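Long-range contacts in iron binding protein FbpA (Mannheimia haemolytica, PDB 1Q35), which binds ferric iron and, as a periplasmic solute-binding protein, probably delivers it to an ABC transporter for uptake into the cell: residues A[54-60]-A[230-235]; A[63-67]-A[93-97]; A[115-121]-A[219-224]; A[149-153]-A[289-293]. All coordinates share one frame. Where two conformers were deposited one is given. Residues are numbered along the deposited sequence.

Contact 1 (A[54-60]-A[230-235])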
loop_
_atom_site.group_PDB
_atom_site.type_symbol
_atom_site.label_atom_id
_atom_site.label_comp_id
_atom_site.label_asym_id
_atom_site.label_seq_id
_atom_site.Cartn_x
_atom_site.Cartn_y
_atom_site.Cartn_z
ATOM N N VAL A 54 13.743 -2.633 -12.927
ATOM C CA VAL A 54 12.548 -3.025 -12.184
ATOM C C VAL A 54 12.240 -1.940 -11.160
ATOM O O VAL A 54 13.126 -1.515 -10.431
ATOM C CB VAL A 54 12.805 -4.388 -11.480
ATOM C CG1 VAL A 54 11.641 -4.794 -10.576
ATOM C CG2 VAL A 54 13.100 -5.468 -12.519
ATOM N N LEU A 55 10.998 -1.464 -11.139
ATOM C CA LEU A 55 10.543 -0.512 -10.130
ATOM C C LEU A 55 9.507 -1.221 -9.255
ATOM O O LEU A 55 8.470 -1.664 -9.751
ATOM C CB LEU A 55 9.965 0.746 -10.787
ATOM C CG LEU A 55 10.686 1.216 -12.063
ATOM C CD1 LEU A 55 9.953 2.368 -12.728
ATOM C CD2 LEU A 55 12.129 1.600 -11.767
ATOM N N LEU A 56 9.817 -1.367 -7.965
ATOM C CA LEU A 56 8.942 -2.040 -7.000
ATOM C C LEU A 56 8.142 -1.002 -6.231
ATOM O O LEU A 56 8.702 -0.204 -5.488
ATOM C CB LEU A 56 9.758 -2.891 -6.023
ATOM C CG LEU A 56 10.455 -4.108 -6.638
ATOM C CD1 LEU A 56 11.403 -4.733 -5.643
ATOM C CD2 LEU A 56 9.447 -5.136 -7.109
ATOM N N THR A 57 6.829 -1.023 -6.437
ATOM C CA THR A 57 5.921 0.007 -5.943
ATOM C C THR A 57 5.075 -0.474 -4.765
ATOM O O THR A 57 4.965 -1.676 -4.506
ATOM C CB THR A 57 4.993 0.428 -7.088
ATOM O OG1 THR A 57 4.365 -0.739 -7.635
ATOM C CG2 THR A 57 5.789 1.021 -8.245
ATOM N N VAL A 58 4.461 0.487 -4.077
ATOM C CA VAL A 58 3.580 0.204 -2.942
ATOM C C VAL A 58 2.204 0.838 -3.105
ATOM O O VAL A 58 1.421 0.868 -2.154
ATOM C CB VAL A 58 4.199 0.692 -1.601
ATOM C CG1 VAL A 58 5.472 -0.072 -1.299
ATOM C CG2 VAL A 58 4.462 2.187 -1.620
ATOM N N ASP A 59 1.899 1.343 -4.296
ATOM C CA ASP A 59 0.677 2.110 -4.508
ATOM C C ASP A 59 0.293 2.071 -5.989
ATOM O O ASP A 59 1.136 2.307 -6.857
ATOM C CB ASP A 59 0.919 3.541 -4.014
ATOM C CG ASP A 59 -0.155 4.512 -4.438
ATOM O OD1 ASP A 59 -1.363 4.177 -4.338
ATOM O OD2 ASP A 59 0.140 5.644 -4.880
ATOM N N ILE A 60 -0.971 1.779 -6.275
ATOM C CA ILE A 60 -1.467 1.787 -7.652
ATOM C C ILE A 60 -1.310 3.156 -8.296
ATOM O O ILE A 60 -1.043 3.243 -9.494
ATOM C CB ILE A 60 -2.944 1.324 -7.726
ATOM C CG1 ILE A 60 -3.417 1.251 -9.184
ATOM C CG2 ILE A 60 -3.873 2.253 -6.934
ATOM C CD1 ILE A 60 -2.726 0.194 -10.014
ATOM N N ASN A 230 -5.259 -1.765 -1.797
ATOM C CA ASN A 230 -4.244 -1.250 -2.708
ATOM C C ASN A 230 -3.211 -2.376 -2.914
ATOM O O ASN A 230 -3.322 -3.438 -2.302
ATOM C CB ASN A 230 -3.653 0.037 -2.103
ATOM C CG ASN A 230 -2.964 0.951 -3.122
ATOM O OD1 ASN A 230 -2.595 0.537 -4.227
ATOM N ND2 ASN A 230 -2.769 2.210 -2.728
ATOM N N ILE A 231 -2.239 -2.168 -3.792
ATOM C CA ILE A 231 -1.299 -3.222 -4.163
ATOM C C ILE A 231 0.146 -2.824 -3.976
ATOM O O ILE A 231 0.502 -1.654 -4.132
ATOM C CB ILE A 231 -1.472 -3.631 -5.655
ATOM C CG1 ILE A 231 -1.434 -2.416 -6.599
ATOM C CG2 ILE A 231 -2.743 -4.425 -5.849
ATOM C CD1 ILE A 231 -0.946 -2.757 -7.999
ATOM N N SER A 232 0.985 -3.803 -3.654
ATOM C CA SER A 232 2.394 -3.692 -3.998
ATOM C C SER A 232 2.506 -4.263 -5.400
ATOM O O SER A 232 1.740 -5.135 -5.789
ATOM C CB SER A 232 3.318 -4.418 -3.013
ATOM O OG SER A 232 3.479 -5.792 -3.319
ATOM N N GLY A 233 3.437 -3.745 -6.179
ATOM C CA GLY A 233 3.519 -4.156 -7.559
ATOM C C GLY A 233 4.860 -3.895 -8.181
ATOM O O GLY A 233 5.854 -3.624 -7.502
ATOM N N VAL A 234 4.883 -3.983 -9.503
ATOM C CA VAL A 234 6.128 -3.882 -10.229
ATOM C C VAL A 234 5.877 -3.481 -11.669
ATOM O O VAL A 234 4.860 -3.848 -12.268
ATOM C CB VAL A 234 6.924 -5.203 -10.140
ATOM C CG1 VAL A 234 6.189 -6.357 -10.822
ATOM C CG2 VAL A 234 8.315 -5.031 -10.693
ATOM N N VAL A 235 6.808 -2.686 -12.186
ATOM C CA VAL A 235 6.879 -2.334 -13.595
ATOM C C VAL A 235 8.304 -2.610 -14.077
ATOM O O VAL A 235 9.268 -2.476 -13.314
ATOM C CB VAL A 235 6.493 -0.864 -13.867
ATOM C CG1 VAL A 235 5.141 -0.540 -13.261
ATOM C CG2 VAL A 235 7.553 0.090 -13.359
HETATM O O HOH W 1 6.655 -3.911 -4.839
HETATM O O HOH W 2 1.837 -0.876 -6.530
#

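Contact 2 (A[63-67]-A[93-97])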
loop_
_atom_site.group_PDB
_atom_site.type_symbol
_atom_site.label_atom_id
_atom_site.label_comp_id
_atom_site.label_asym_id
_atom_site.label_seq_id
_atom_site.Cartn_x
_atom_site.Cartn_y
_atom_site.Cartn_z
ATOM N N VAL A 63 2.130 3.449 -9.636
ATOM C CA VAL A 63 2.208 2.581 -10.806
ATOM C C VAL A 63 1.667 3.293 -12.037
ATOM O O VAL A 63 2.310 3.297 -13.091
ATOM C CB VAL A 63 1.415 1.274 -10.594
ATOM C CG1 VAL A 63 1.210 0.536 -11.904
ATOM C CG2 VAL A 63 2.125 0.377 -9.594
ATOM N N MET A 64 0.495 3.902 -11.914
ATOM C CA MET A 64 -0.131 4.554 -13.060
ATOM C C MET A 64 0.585 5.849 -13.433
ATOM O O MET A 64 0.634 6.194 -14.606
ATOM C CB MET A 64 -1.624 4.791 -12.819
ATOM C CG MET A 64 -2.435 3.517 -12.685
ATOM S SD MET A 64 -2.113 2.288 -13.975
ATOM C CE MET A 64 -2.514 3.214 -15.442
ATOM N N GLU A 65 1.188 6.545 -12.472
ATOM C CA GLU A 65 2.034 7.697 -12.788
ATOM C C GLU A 65 3.154 7.266 -13.740
ATOM O O GLU A 65 3.424 7.930 -14.745
ATOM C CB GLU A 65 2.642 8.304 -11.520
ATOM C CG GLU A 65 3.516 9.526 -11.785
ATOM C CD GLU A 65 4.309 9.983 -10.573
ATOM O OE1 GLU A 65 5.117 10.928 -10.723
ATOM O OE2 GLU A 65 4.134 9.407 -9.475
ATOM N N ILE A 66 3.791 6.146 -13.419
ATOM C CA ILE A 66 4.908 5.623 -14.205
ATOM C C ILE A 66 4.436 5.171 -15.584
ATOM O O ILE A 66 5.032 5.524 -16.608
ATOM C CB ILE A 66 5.595 4.461 -13.437
ATOM C CG1 ILE A 66 6.281 4.991 -12.172
ATOM C CG2 ILE A 66 6.600 3.734 -14.326
ATOM C CD1 ILE A 66 6.538 3.939 -11.114
ATOM N N VAL A 67 3.354 4.408 -15.609
ATOM C CA VAL A 67 2.831 3.843 -16.844
ATOM C C VAL A 67 2.287 4.944 -17.766
ATOM O O VAL A 67 2.564 4.932 -18.970
ATOM C CB VAL A 67 1.766 2.770 -16.529
ATOM C CG1 VAL A 67 1.027 2.322 -17.783
ATOM C CG2 VAL A 67 2.431 1.571 -15.846
ATOM N N ASP A 93 -0.632 -5.131 -19.996
ATOM C CA ASP A 93 0.653 -5.789 -19.706
ATOM C C ASP A 93 1.825 -4.889 -19.286
ATOM O O ASP A 93 2.975 -5.307 -19.379
ATOM C CB ASP A 93 1.100 -6.648 -20.902
ATOM C CG ASP A 93 0.110 -7.735 -21.253
ATOM O OD1 ASP A 93 -0.645 -8.206 -20.374
ATOM O OD2 ASP A 93 0.035 -8.198 -22.412
ATOM N N GLN A 94 1.553 -3.691 -18.779
ATOM C CA GLN A 94 2.637 -2.787 -18.380
ATOM C C GLN A 94 2.879 -2.694 -16.868
ATOM O O GLN A 94 3.855 -2.084 -16.450
ATOM C CB GLN A 94 2.399 -1.388 -18.940
ATOM C CG GLN A 94 2.467 -1.307 -20.456
ATOM C CD GLN A 94 2.668 0.108 -20.934
ATOM O OE1 GLN A 94 1.712 0.880 -21.011
ATOM N NE2 GLN A 94 3.912 0.467 -21.224
ATOM N N TRP A 95 1.996 -3.276 -16.061
ATOM C CA TRP A 95 2.199 -3.319 -14.611
ATOM C C TRP A 95 1.574 -4.576 -14.026
ATOM O O TRP A 95 0.621 -5.129 -14.567
ATOM C CB TRP A 95 1.666 -2.054 -13.916
ATOM C CG TRP A 95 0.184 -1.839 -14.035
ATOM C CD1 TRP A 95 -0.454 -1.026 -14.927
ATOM C CD2 TRP A 95 -0.848 -2.427 -13.226
ATOM N NE1 TRP A 95 -1.813 -1.088 -14.738
ATOM C CE2 TRP A 95 -2.084 -1.938 -13.698
ATOM C CE3 TRP A 95 -0.855 -3.330 -12.154
ATOM C CZ2 TRP A 95 -3.309 -2.318 -13.141
ATOM C CZ3 TRP A 95 -2.076 -3.702 -11.597
ATOM C CH2 TRP A 95 -3.281 -3.198 -12.097
ATOM N N PHE A 96 2.111 -4.997 -12.883
ATOM C CA PHE A 96 1.755 -6.264 -12.259
ATOM C C PHE A 96 1.690 -6.123 -10.749
ATOM O O PHE A 96 2.642 -5.691 -10.114
ATOM C CB PHE A 96 2.768 -7.335 -12.652
ATOM C CG PHE A 96 2.890 -7.486 -14.129
ATOM C CD1 PHE A 96 3.809 -6.728 -14.841
ATOM C CD2 PHE A 96 2.017 -8.305 -14.824
ATOM C CE1 PHE A 96 3.882 -6.813 -16.224
ATOM C CE2 PHE A 96 2.094 -8.402 -16.205
ATOM C CZ PHE A 96 3.022 -7.652 -16.900
ATOM N N GLY A 97 0.543 -6.474 -10.187
ATOM C CA GLY A 97 0.382 -6.552 -8.747
ATOM C C GLY A 97 1.035 -7.808 -8.202
ATOM O O GLY A 97 0.971 -8.873 -8.817
HETATM O O HOH W 3 1.267 3.920 -21.480
#

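Contact 3 (A[115-121]-A[219-224])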
loop_
_atom_site.group_PDB
_atom_site.type_symbol
_atom_site.label_atom_id
_atom_site.label_comp_id
_atom_site.label_asym_id
_atom_site.label_seq_id
_atom_site.Cartn_x
_atom_site.Cartn_y
_atom_site.Cartn_z
ATOM N N LEU A 115 -15.007 -2.280 16.228
ATOM C CA LEU A 115 -16.015 -1.473 15.552
ATOM C C LEU A 115 -17.167 -2.362 15.107
ATOM O O LEU A 115 -16.948 -3.513 14.742
ATOM C CB LEU A 115 -15.405 -0.774 14.338
ATOM C CG LEU A 115 -14.275 0.185 14.708
ATOM C CD1 LEU A 115 -13.622 0.732 13.461
ATOM C CD2 LEU A 115 -14.789 1.318 15.598
ATOM N N PRO A 116 -18.390 -1.837 15.124
ATOM C CA PRO A 116 -19.560 -2.613 14.696
ATOM C C PRO A 116 -19.608 -2.769 13.187
ATOM O O PRO A 116 -19.057 -1.938 12.456
ATOM C CB PRO A 116 -20.734 -1.751 15.163
ATOM C CG PRO A 116 -20.206 -0.359 15.109
ATOM C CD PRO A 116 -18.761 -0.470 15.520
ATOM N N ALA A 117 -20.273 -3.818 12.716
ATOM C CA ALA A 117 -20.561 -3.953 11.298
ATOM C C ALA A 117 -21.266 -2.695 10.805
ATOM O O ALA A 117 -22.137 -2.146 11.483
ATOM C CB ALA A 117 -21.424 -5.181 11.040
ATOM N N GLY A 118 -20.864 -2.237 9.624
ATOM C CA GLY A 118 -21.382 -1.020 9.027
ATOM C C GLY A 118 -20.486 0.194 9.201
ATOM O O GLY A 118 -20.705 1.205 8.544
ATOM N N PHE A 119 -19.481 0.109 10.070
ATOM C CA PHE A 119 -18.581 1.240 10.308
ATOM C C PHE A 119 -17.767 1.563 9.059
ATOM O O PHE A 119 -17.216 0.680 8.421
ATOM C CB PHE A 119 -17.652 0.955 11.491
ATOM C CG PHE A 119 -17.041 2.190 12.093
ATOM C CD1 PHE A 119 -17.593 2.771 13.229
ATOM C CD2 PHE A 119 -15.916 2.786 11.525
ATOM C CE1 PHE A 119 -17.030 3.906 13.794
ATOM C CE2 PHE A 119 -15.349 3.924 12.096
ATOM C CZ PHE A 119 -15.911 4.480 13.223
ATOM N N ASP A 120 -17.674 2.848 8.749
ATOM C CA ASP A 120 -17.097 3.343 7.505
ATOM C C ASP A 120 -15.965 4.310 7.842
ATOM O O ASP A 120 -15.981 4.947 8.896
ATOM C CB ASP A 120 -18.205 4.078 6.743
ATOM C CG ASP A 120 -17.893 4.313 5.284
ATOM O OD1 ASP A 120 -16.874 4.961 4.959
ATOM O OD2 ASP A 120 -18.681 3.926 4.397
ATOM N N TYR A 121 -14.987 4.437 6.946
ATOM C CA TYR A 121 -14.037 5.557 7.011
ATOM C C TYR A 121 -14.747 6.876 7.318
ATOM O O TYR A 121 -14.265 7.671 8.118
ATOM C CB TYR A 121 -13.267 5.708 5.692
ATOM C CG TYR A 121 -12.545 4.450 5.285
ATOM C CD1 TYR A 121 -11.298 4.133 5.809
ATOM C CD2 TYR A 121 -13.131 3.548 4.401
ATOM C CE1 TYR A 121 -10.646 2.962 5.449
ATOM C CE2 TYR A 121 -12.491 2.375 4.046
ATOM C CZ TYR A 121 -11.252 2.090 4.567
ATOM O OH TYR A 121 -10.631 0.916 4.223
ATOM N N ASN A 219 -9.553 -3.420 12.400
ATOM C CA ASN A 219 -10.937 -3.385 11.933
ATOM C C ASN A 219 -10.976 -3.139 10.437
ATOM O O ASN A 219 -10.323 -2.227 9.942
ATOM C CB ASN A 219 -11.747 -2.272 12.606
ATOM C CG ASN A 219 -11.717 -2.339 14.116
ATOM O OD1 ASN A 219 -12.567 -2.980 14.740
ATOM N ND2 ASN A 219 -10.754 -1.649 14.716
ATOM N N PHE A 220 -11.779 -3.930 9.733
ATOM C CA PHE A 220 -11.978 -3.782 8.296
ATOM C C PHE A 220 -13.296 -3.049 8.074
ATOM O O PHE A 220 -14.368 -3.604 8.339
ATOM C CB PHE A 220 -12.028 -5.161 7.632
ATOM C CG PHE A 220 -10.798 -5.975 7.852
ATOM C CD1 PHE A 220 -10.826 -7.083 8.686
ATOM C CD2 PHE A 220 -9.605 -5.638 7.227
ATOM C CE1 PHE A 220 -9.685 -7.838 8.893
ATOM C CE2 PHE A 220 -8.460 -6.394 7.429
ATOM C CZ PHE A 220 -8.497 -7.490 8.266
ATOM N N PRO A 221 -13.242 -1.796 7.625
ATOM C CA PRO A 221 -14.474 -1.036 7.399
ATOM C C PRO A 221 -15.477 -1.785 6.524
ATOM O O PRO A 221 -15.105 -2.456 5.562
ATOM C CB PRO A 221 -13.965 0.240 6.734
ATOM C CG PRO A 221 -12.611 0.408 7.319
ATOM C CD PRO A 221 -12.046 -0.979 7.340
ATOM N N SER A 222 -16.751 -1.674 6.882
ATOM C CA SER A 222 -17.810 -2.471 6.271
ATOM C C SER A 222 -19.035 -1.618 5.946
ATOM O O SER A 222 -20.172 -2.089 6.008
ATOM C CB SER A 222 -18.174 -3.641 7.187
ATOM O OG SER A 222 -18.528 -3.189 8.478
ATOM N N GLY A 223 -18.789 -0.363 5.579
ATOM C CA GLY A 223 -19.818 0.480 5.006
ATOM C C GLY A 223 -20.114 0.093 3.568
ATOM O O GLY A 223 -19.726 -0.971 3.093
ATOM N N GLU A 224 -20.776 0.995 2.858
ATOM C CA GLU A 224 -21.285 0.742 1.515
ATOM C C GLU A 224 -20.242 0.154 0.568
ATOM O O GLU A 224 -20.522 -0.768 -0.201
ATOM C CB GLU A 224 -21.816 2.060 0.942
ATOM C CG GLU A 224 -22.409 1.954 -0.452
ATOM C CD GLU A 224 -22.961 3.268 -0.980
ATOM O OE1 GLU A 224 -23.496 3.265 -2.110
ATOM O OE2 GLU A 224 -22.860 4.301 -0.281
HETATM O O HOH W 4 -14.095 -4.749 13.616
HETATM O O HOH W 5 -21.236 3.676 4.046
#

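Contact 4 (A[149-153]-A[289-293])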
loop_
_atom_site.group_PDB
_atom_site.type_symbol
_atom_site.label_atom_id
_atom_site.label_comp_id
_atom_site.label_asym_id
_atom_site.label_seq_id
_atom_site.Cartn_x
_atom_site.Cartn_y
_atom_site.Cartn_z
ATOM N N ALA A 149 -10.224 6.879 -3.993
ATOM C CA ALA A 149 -11.341 5.945 -4.085
ATOM C C ALA A 149 -12.627 6.618 -3.601
ATOM O O ALA A 149 -13.688 6.460 -4.203
ATOM C CB ALA A 149 -11.066 4.689 -3.277
ATOM N N MET A 150 -12.529 7.386 -2.519
ATOM C CA MET A 150 -13.688 8.084 -1.985
ATOM C C MET A 150 -14.243 9.087 -3.005
ATOM O O MET A 150 -15.453 9.225 -3.124
ATOM C CB MET A 150 -13.348 8.743 -0.649
ATOM C CG MET A 150 -13.010 7.709 0.424
ATOM S SD MET A 150 -12.564 8.374 2.023
ATOM C CE MET A 150 -14.199 8.736 2.680
ATOM N N ILE A 151 -13.385 9.754 -3.769
ATOM C CA ILE A 151 -13.867 10.644 -4.824
ATOM C C ILE A 151 -14.663 9.872 -5.885
ATOM O O ILE A 151 -15.704 10.333 -6.345
ATOM C CB ILE A 151 -12.711 11.433 -5.471
ATOM C CG1 ILE A 151 -12.151 12.465 -4.486
ATOM C CG2 ILE A 151 -13.177 12.116 -6.768
ATOM C CD1 ILE A 151 -10.881 13.128 -4.962
ATOM N N GLU A 152 -14.190 8.696 -6.270
ATOM C CA GLU A 152 -14.938 7.872 -7.223
ATOM C C GLU A 152 -16.348 7.586 -6.703
ATOM O O GLU A 152 -17.324 7.637 -7.455
ATOM C CB GLU A 152 -14.197 6.558 -7.498
ATOM C CG GLU A 152 -14.780 5.725 -8.632
ATOM C CD GLU A 152 -14.423 6.224 -10.022
ATOM O OE1 GLU A 152 -13.899 7.349 -10.168
ATOM O OE2 GLU A 152 -14.679 5.477 -10.995
ATOM N N HIS A 153 -16.454 7.292 -5.411
ATOM C CA HIS A 153 -17.727 6.918 -4.808
ATOM C C HIS A 153 -18.638 8.100 -4.496
ATOM O O HIS A 153 -19.855 7.952 -4.532
ATOM C CB HIS A 153 -17.496 6.142 -3.506
ATOM C CG HIS A 153 -16.731 4.867 -3.673
ATOM N ND1 HIS A 153 -16.986 3.958 -4.681
ATOM C CD2 HIS A 153 -15.727 4.340 -2.938
ATOM C CE1 HIS A 153 -16.163 2.931 -4.559
ATOM N NE2 HIS A 153 -15.387 3.140 -3.511
ATOM N N SER A 289 -14.129 -6.387 0.367
ATOM C CA SER A 289 -13.293 -5.398 -0.304
ATOM C C SER A 289 -14.138 -4.444 -1.140
ATOM O O SER A 289 -15.183 -4.812 -1.671
ATOM C CB SER A 289 -12.262 -6.081 -1.208
ATOM O OG SER A 289 -11.263 -6.754 -0.460
ATOM N N ASP A 290 -13.657 -3.217 -1.276
ATOM C CA ASP A 290 -14.186 -2.290 -2.264
ATOM C C ASP A 290 -14.043 -2.949 -3.634
ATOM O O ASP A 290 -12.995 -3.499 -3.944
ATOM C CB ASP A 290 -13.387 -0.983 -2.200
ATOM C CG ASP A 290 -14.058 0.161 -2.909
ATOM O OD1 ASP A 290 -13.667 1.326 -2.625
ATOM O OD2 ASP A 290 -14.959 0.008 -3.749
ATOM N N THR A 291 -15.099 -2.897 -4.441
ATOM C CA THR A 291 -15.066 -3.464 -5.791
ATOM C C THR A 291 -14.484 -2.507 -6.824
ATOM O O THR A 291 -14.366 -2.874 -7.989
ATOM C CB THR A 291 -16.482 -3.888 -6.239
ATOM O OG1 THR A 291 -17.377 -2.776 -6.157
ATOM C CG2 THR A 291 -17.061 -4.950 -5.312
ATOM N N ILE A 292 -14.130 -1.286 -6.423
ATOM C CA ILE A 292 -13.550 -0.320 -7.348
ATOM C C ILE A 292 -12.361 -0.937 -8.100
ATOM O O ILE A 292 -11.543 -1.657 -7.532
ATOM C CB ILE A 292 -13.124 0.960 -6.583
ATOM C CG1 ILE A 292 -12.787 2.093 -7.558
ATOM C CG2 ILE A 292 -11.953 0.678 -5.628
ATOM C CD1 ILE A 292 -12.535 3.422 -6.861
ATOM N N LYS A 293 -12.284 -0.666 -9.393
ATOM C CA LYS A 293 -11.147 -1.106 -10.190
ATOM C C LYS A 293 -9.901 -0.318 -9.791
ATOM O O LYS A 293 -9.978 0.882 -9.521
ATOM C CB LYS A 293 -11.421 -0.891 -11.674
ATOM C CG LYS A 293 -12.392 -1.859 -12.297
ATOM C CD LYS A 293 -11.824 -2.465 -13.583
ATOM C CE LYS A 293 -11.385 -1.412 -14.602
ATOM N NZ LYS A 293 -9.976 -1.605 -15.067
#

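Contact 1 (A[54-60]-A[230-235])
Strand 54-57 runs antiparallel to 230-235, at 172°, with the axes 4.6 Å apart at closest approach. Four backbone hydrogen bonds join them. Leu55 and Val235 form one hydrogen-bonded pair: Leu55 N to Val235 O is 3.0 Å and Val235 N to Leu55 O is 3.1 Å. Thr57 and Gly233 form the next: Thr57 N to Gly233 O is 3.0 Å and Gly233 N to Thr57 O is 3.1 Å. Leu56 and Val234 are the non-hydrogen-bonded pair between them. Beyond Thr57 side chains take over. Asn230 ND2 donates to Asp59 OD1 (2.9 Å), and Asn230 OD1 accepts from Ile60 N (2.9 Å). Asp59 is the N-cap of helix 60-68: its carboxylate accepts from Ser61 N and Arg62 N and hydrogen-bonds to Ser145 of helix 141-168. Water 2 links Thr57 OG1 (2.8 Å) to Ile231 O (2.9 Å). Apolar contacts lie on both faces: Leu56 CD2 meets Val234 CG2 (3.8 Å), and Leu55 CD1 meets Val235 CG2 (3.4 Å). This is central-sheet pairing in a periplasmic binding protein, and Val58 sits beside Tyr142, an iron ligand in the metal-bound protein. Leu56 and Val234 face helix 243-254, Leu55 and Val235 face helix 60-68, and strands 3-8 and 96-108 flank the pair.

Contact 2 (A[63-67]-A[93-97])
Val63 lays its CG1 against Trp95, 3.3 Å from Trp95 CB. The arrangement is a helix packed on the central sheet, and it includes a Met-aromatic contact. Helix 60-68 presents Val63, Met64 and Val67 to Trp95, near the start of a central-sheet strand. Val63 and Val67 are one helical turn apart, as the bond from Val67 N to Val63 O (2.9 Å) shows, so both valines point the same way. Met64 SD lies 4.1 Å from the centroid of the five-membered ring of Trp95, in an oblique approach. Val67 CG2 is 4.0 Å from Trp95 CD1. No direct hydrogen bond crosses the contact; the fit is mainly apolar. Trp95 also touches Ile231 and Val235 of strand 228-236 and Leu294 of helix 294-298, so it joins the helix to the sheet. At the more exposed end, Val67 CG1 packs on Gln94 OE1 (3.6 Å), and water 3 donates to both Val67 O (3.0 Å) and Gln94 OE1 (3.1 Å).

Contact 3 (A[115-121]-A[219-224])
This is a loop-to-loop contact near the surface. It joins the connection after strand 96-108 to the one between strands 216-219 and 228-236. Pro116 to Phe119 form a type II beta turn, closed by Phe119 N to Pro116 O at 3.2 Å. Gly118 has phi/psi of 100/-13, where a CB would jam against the preceding carbonyl O. Three direct hydrogen bonds hold the loops. Leu115 N donates to Asn219 OD1 (2.9 Å), Gly118 N to Ser222 OG (2.8 Å), and Ser222 N to Phe119 O (2.9 Å). Pro221 CG lies over the Tyr121 ring in a CH-pi contact, 3.8 Å from its centroid. The Tyr121 hydroxyl hydrogen-bonds to Arg103 O and His228 N. A CB on Gly223 would clash with Asp120 OD2. Water 5 bridges Asp120 OD2 (2.6 Å) and Glu224 N (3.0 Å); Asp120 OD1 accepts a hydrogen bond from Leu122 N. Each direct hydrogen bond uses a backbone atom, so the contact depends on the path of both loops and the Asn219 and Ser222 side chains.

Contact 4 (A[149-153]-A[289-293])
Segment 289-293 passes helix 141-168 on its way to helix 294-298. Its first residue to make contact is Asp290. Asp290 OD1 accepts a hydrogen bond from His153 NE2 at 2.7 Å, with the oxygen near the plane of the imidazole ring. Asp290 OD2 accepts from Ile292 N at 3.1 Å, which forms an Asx turn. The carboxylate therefore shapes its own loop while it holds the helix. The backbone of Asp290 also bonds to that of Thr227. Thr291 lies within the turn, and Ile292 follows with its side chain directed at the helix. Ile292 CD1 is 3.6 Å from Glu152 CB and 4.1 Å from Ala149 CB. Ile292 CB is 4.1 Å from His153 CE1. Ala149 and His153 are one turn apart, joined by His153 N to Ala149 O at 3.1 Å, so they lie along the same side of the helix. The carboxylate of Glu152 hydrogen-bonds to Asn300 and forms a salt bridge with Lys299, and the His153 ring stacks with that of His225. The contact thus ties the long helix to a later loop through one polar bond and one apolar side chain. NE2 of His153 is the donor, so this nitrogen carries a proton.

In the fold
Contacts 1 and 2 form one unit, with centres 8 Å apart. Thr57 OG1 lies 3.2 Å from Val63 CG2, and Val234 N is 2.9 Å from Phe96 O, a probable hydrogen bond between neighbouring strands. Contact 2 is nested within the chain loop closed by contact 1. Contacts 2 and 3 lie on opposite sides of the chain's centre, with centres about 30 Å apart. Contact 4 comes within about 4 Å of contact 3, nearest atoms, without touching it. Contact 1 is nearest the iron site: the Val58 side chain is about 3 Å from that of Tyr142, against about 10 Å for Tyr121 and 11 Å for Val63 and Ala149. No iron is bound in this model.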